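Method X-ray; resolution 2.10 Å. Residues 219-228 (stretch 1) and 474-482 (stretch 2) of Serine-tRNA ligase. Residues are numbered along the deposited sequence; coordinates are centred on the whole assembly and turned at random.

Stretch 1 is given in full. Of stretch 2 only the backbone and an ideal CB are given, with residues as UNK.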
# COMPACT_ATOMS: atom_id res chain seq x y z
N GLY A 219 -18.51 -28.90 7.39
CA GLY A 219 -19.46 -29.96 7.09
C GLY A 219 -19.71 -30.16 5.61
O GLY A 219 -18.79 -30.14 4.78
N ASP A 220 -20.99 -30.36 5.26
CA ASP A 220 -21.30 -30.74 3.88
C ASP A 220 -20.93 -29.64 2.88
O ASP A 220 -20.60 -29.93 1.73
CB ASP A 220 -22.79 -31.10 3.77
CG ASP A 220 -23.15 -32.40 4.50
OD1 ASP A 220 -22.26 -33.23 4.78
OD2 ASP A 220 -24.33 -32.59 4.81
N LEU A 221 -20.95 -28.37 3.32
CA LEU A 221 -20.56 -27.29 2.42
C LEU A 221 -19.09 -27.42 2.00
O LEU A 221 -18.74 -27.12 0.85
CB LEU A 221 -20.79 -25.94 3.10
CG LEU A 221 -22.26 -25.49 3.21
CD1 LEU A 221 -22.31 -24.09 3.84
CD2 LEU A 221 -22.98 -25.54 1.87
N VAL A 222 -18.23 -27.86 2.91
CA VAL A 222 -16.84 -28.17 2.55
C VAL A 222 -16.81 -29.28 1.49
O VAL A 222 -16.09 -29.19 0.49
CB VAL A 222 -16.04 -28.57 3.80
CG1 VAL A 222 -14.62 -29.01 3.41
CG2 VAL A 222 -16.00 -27.43 4.82
N ARG A 223 -17.57 -30.35 1.72
CA ARG A 223 -17.57 -31.45 0.75
C ARG A 223 -18.11 -30.98 -0.60
O ARG A 223 -17.63 -31.40 -1.65
CB ARG A 223 -18.37 -32.65 1.27
CG ARG A 223 -17.76 -33.27 2.53
CD ARG A 223 -18.33 -34.66 2.80
NE ARG A 223 -19.78 -34.64 2.97
CZ ARG A 223 -20.64 -35.28 2.18
NH1 ARG A 223 -20.21 -36.03 1.17
NH2 ARG A 223 -21.95 -35.18 2.42
N MET A 224 -19.10 -30.07 -0.59
CA MET A 224 -19.58 -29.53 -1.86
C MET A 224 -18.55 -28.61 -2.51
O MET A 224 -18.48 -28.51 -3.74
CB MET A 224 -20.90 -28.79 -1.66
CG MET A 224 -21.57 -28.44 -2.98
SD MET A 224 -23.20 -27.69 -2.83
CE MET A 224 -24.19 -29.09 -2.38
N ASN A 225 -17.77 -27.89 -1.70
CA ASN A 225 -16.70 -27.05 -2.24
C ASN A 225 -15.73 -27.89 -3.03
O ASN A 225 -15.37 -27.56 -4.17
CB ASN A 225 -15.98 -26.33 -1.09
CG ASN A 225 -15.32 -25.01 -1.52
OD1 ASN A 225 -15.76 -24.36 -2.45
ND2 ASN A 225 -14.25 -24.63 -0.83
N LEU A 226 -15.30 -29.01 -2.44
CA LEU A 226 -14.42 -29.94 -3.14
C LEU A 226 -15.10 -30.55 -4.35
O LEU A 226 -14.46 -30.74 -5.39
CB LEU A 226 -13.96 -31.06 -2.21
CG LEU A 226 -12.64 -30.89 -1.48
CD1 LEU A 226 -12.32 -32.21 -0.83
CD2 LEU A 226 -11.57 -30.55 -2.51
N ALA A 227 -16.38 -30.93 -4.22
CA ALA A 227 -17.07 -31.55 -5.35
C ALA A 227 -17.06 -30.62 -6.56
O ALA A 227 -16.83 -31.07 -7.69
CB ALA A 227 -18.50 -31.92 -4.94
N LEU A 228 -17.28 -29.32 -6.34
CA LEU A 228 -17.26 -28.36 -7.45
C LEU A 228 -15.90 -28.31 -8.12
O LEU A 228 -15.81 -28.24 -9.35
CB LEU A 228 -17.64 -26.97 -6.94
CG LEU A 228 -19.09 -26.49 -6.96
CD1 LEU A 228 -19.17 -25.12 -6.26
CD2 LEU A 228 -19.63 -26.39 -8.39
N UNK A 474 -19.96 -36.73 -6.78
CA UNK A 474 -18.73 -36.16 -6.24
C UNK A 474 -18.80 -35.92 -4.74
O UNK A 474 -17.81 -35.48 -4.15
CB UNK A 474 -18.41 -34.84 -6.95
N UNK A 475 -19.94 -36.19 -4.12
CA UNK A 475 -20.15 -36.04 -2.69
C UNK A 475 -20.60 -37.34 -2.05
O UNK A 475 -21.38 -37.33 -1.10
CB UNK A 475 -21.18 -34.94 -2.42
N UNK A 476 -20.15 -38.48 -2.58
CA UNK A 476 -20.52 -39.77 -2.03
C UNK A 476 -22.00 -40.05 -2.04
O UNK A 476 -22.49 -40.82 -1.21
CB UNK A 476 -20.00 -39.88 -0.59
N UNK A 477 -22.74 -39.46 -2.98
CA UNK A 477 -24.15 -39.73 -3.11
C UNK A 477 -25.08 -38.85 -2.28
O UNK A 477 -26.30 -39.06 -2.33
CB UNK A 477 -24.40 -41.19 -2.74
N UNK A 478 -24.55 -37.90 -1.50
CA UNK A 478 -25.42 -37.04 -0.70
C UNK A 478 -26.40 -36.28 -1.59
O UNK A 478 -25.99 -35.60 -2.54
CB UNK A 478 -24.59 -36.06 0.13
N UNK A 479 -27.69 -36.41 -1.29
CA UNK A 479 -28.72 -35.75 -2.08
C UNK A 479 -29.28 -34.49 -1.43
O UNK A 479 -29.87 -33.66 -2.13
CB UNK A 479 -29.86 -36.73 -2.35
N UNK A 480 -29.13 -34.33 -0.12
CA UNK A 480 -29.83 -33.28 0.60
C UNK A 480 -29.05 -32.91 1.85
O UNK A 480 -28.52 -33.79 2.54
CB UNK A 480 -31.25 -33.72 0.96
N UNK A 481 -28.96 -31.62 2.12
CA UNK A 481 -28.36 -31.09 3.34
C UNK A 481 -29.47 -30.44 4.15
O UNK A 481 -30.06 -29.44 3.72
CB UNK A 481 -27.24 -30.10 3.03
N UNK A 482 -29.74 -30.98 5.34
CA UNK A 482 -30.87 -30.53 6.15
C UNK A 482 -30.48 -29.35 7.04
O UNK A 482 -29.38 -29.30 7.59
CB UNK A 482 -31.40 -31.68 7.01

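At position 474 the CA-to-CB bond points toward the helix of stretch 1, and the ideal CB lies 3.6 Å from A227 CB. Two carbon atoms already touch, so whatever follows CB must turn aside from the helix. Alanine would fit, as would a longer or aromatic residue able to swing away. The deposited residue is Y474: its CB packs on the methyl of A227, while chi1 of -69° (m) leads the ring away, leaving its hydroxyl to bond elsewhere in the structure. A water lies 2.9 Å from both Y474 O and R223 O, between the two stretches.

Position 475 points sideways, with its ideal CB 4.8 Å from A227 CB and 3.9 Å from R223 NH1. From there a chain can run along the helix, past A227, M224 and the backbone of D220, a surface mostly of carbon. A long, flexible, apolar side chain suits this path; leucine or isoleucine would cover less of it. The deposited M475 follows it. Its CG lies 3.6 Å from A227 CB, its SD 3.7 Å from M224 CB, and its CE sits over one face of the R223 guanidinium, 3.8 Å from R223 NH2. The backbone contributes too: R223 NH1 donates to M475 O at 2.9 Å.

Position 476, with phi/psi of 61/27, follows 475 in a type I' turn running from 475 to 478. Positive phi favours glycine, though asparagine or aspartate is often tolerated. The deposited residue is G476.

Position 477, at 89/1, points away from stretch 1, and a CB here would be jammed against the carbonyl O of the preceding residue. The backbone alone calls for glycine, and G477 is found.

Position 478 closes the turn, its N donating to the carbonyl O of 475, and points toward the helix with its ideal CB 3.6 Å from R223 NH2. A donor so near asks for a short side chain with an acceptor: serine, threonine, or perhaps aspartate or asparagine. In the deposited T478, OG1 accepts from R223 NH2 at 2.7 Å with a nearly straight N-H...O angle of 171°, and itself donates to M475 O at 3.1 Å. The same NH2 forms a salt bridge with D220 OD1 at 3.1 Å.

Position 479 is out of reach of stretch 1, which sets no demand; a polar residue such as the deposited K479 is acceptable.

Position 480 begins the strand and points away, so many kinds would serve; it is F480. A water bridges F480 O (3.0 Å) and D220 OD2 (2.8 Å).

Position 481 points toward the helix, its ideal CB 4.2 Å from D220 OD2. That carboxylate could suit lysine or another donor, but M224 CE farther along favours a branched or longer aliphatic residue. I481 extends CD1 to 4.0 Å from M224 CE, while CG2 lies 3.6 Å from D220 OD2.

Position 482 points away again, as alternation along a strand predicts; many kinds would serve, and it holds K482.

Stretch 2 474-482: YMGGTKFIK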
# COMPACT_ATOMS: atom_id res chain seq x y z
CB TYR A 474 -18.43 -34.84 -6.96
CG TYR A 474 -18.03 -35.00 -8.42
CD1 TYR A 474 -16.70 -35.22 -8.76
CD2 TYR A 474 -18.97 -34.94 -9.44
CE1 TYR A 474 -16.33 -35.37 -10.09
CE2 TYR A 474 -18.60 -35.08 -10.76
CZ TYR A 474 -17.27 -35.29 -11.08
OH TYR A 474 -16.87 -35.43 -12.39
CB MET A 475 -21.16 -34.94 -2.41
CG MET A 475 -20.58 -33.56 -2.43
SD MET A 475 -21.87 -32.37 -2.12
CE MET A 475 -22.17 -32.61 -0.37
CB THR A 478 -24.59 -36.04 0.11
OG1 THR A 478 -23.64 -36.72 0.94
CG2 THR A 478 -25.50 -35.19 1.00
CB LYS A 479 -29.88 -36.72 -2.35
CG LYS A 479 -29.51 -37.83 -3.32
CD LYS A 479 -30.69 -38.77 -3.53
CE LYS A 479 -30.29 -40.01 -4.30
NZ LYS A 479 -30.89 -40.02 -5.67
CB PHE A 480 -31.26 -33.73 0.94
CG PHE A 480 -32.09 -32.69 1.65
CD1 PHE A 480 -32.59 -31.59 0.96
CD2 PHE A 480 -32.41 -32.84 2.99
CE1 PHE A 480 -33.36 -30.62 1.61
CE2 PHE A 480 -33.18 -31.89 3.65
CZ PHE A 480 -33.66 -30.78 2.96
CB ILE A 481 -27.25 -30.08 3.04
CG1 ILE A 481 -26.33 -30.56 1.92
CG2 ILE A 481 -26.44 -29.78 4.30
CD1 ILE A 481 -25.36 -29.45 1.48
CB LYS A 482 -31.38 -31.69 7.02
CG LYS A 482 -32.66 -31.41 7.79
CD LYS A 482 -33.05 -32.61 8.68
CE LYS A 482 -34.42 -32.45 9.31
NZ LYS A 482 -34.52 -31.16 10.04
O HOH W 1 -26.37 -34.44 4.55
O HOH W 2 -16.67 -34.10 -1.91
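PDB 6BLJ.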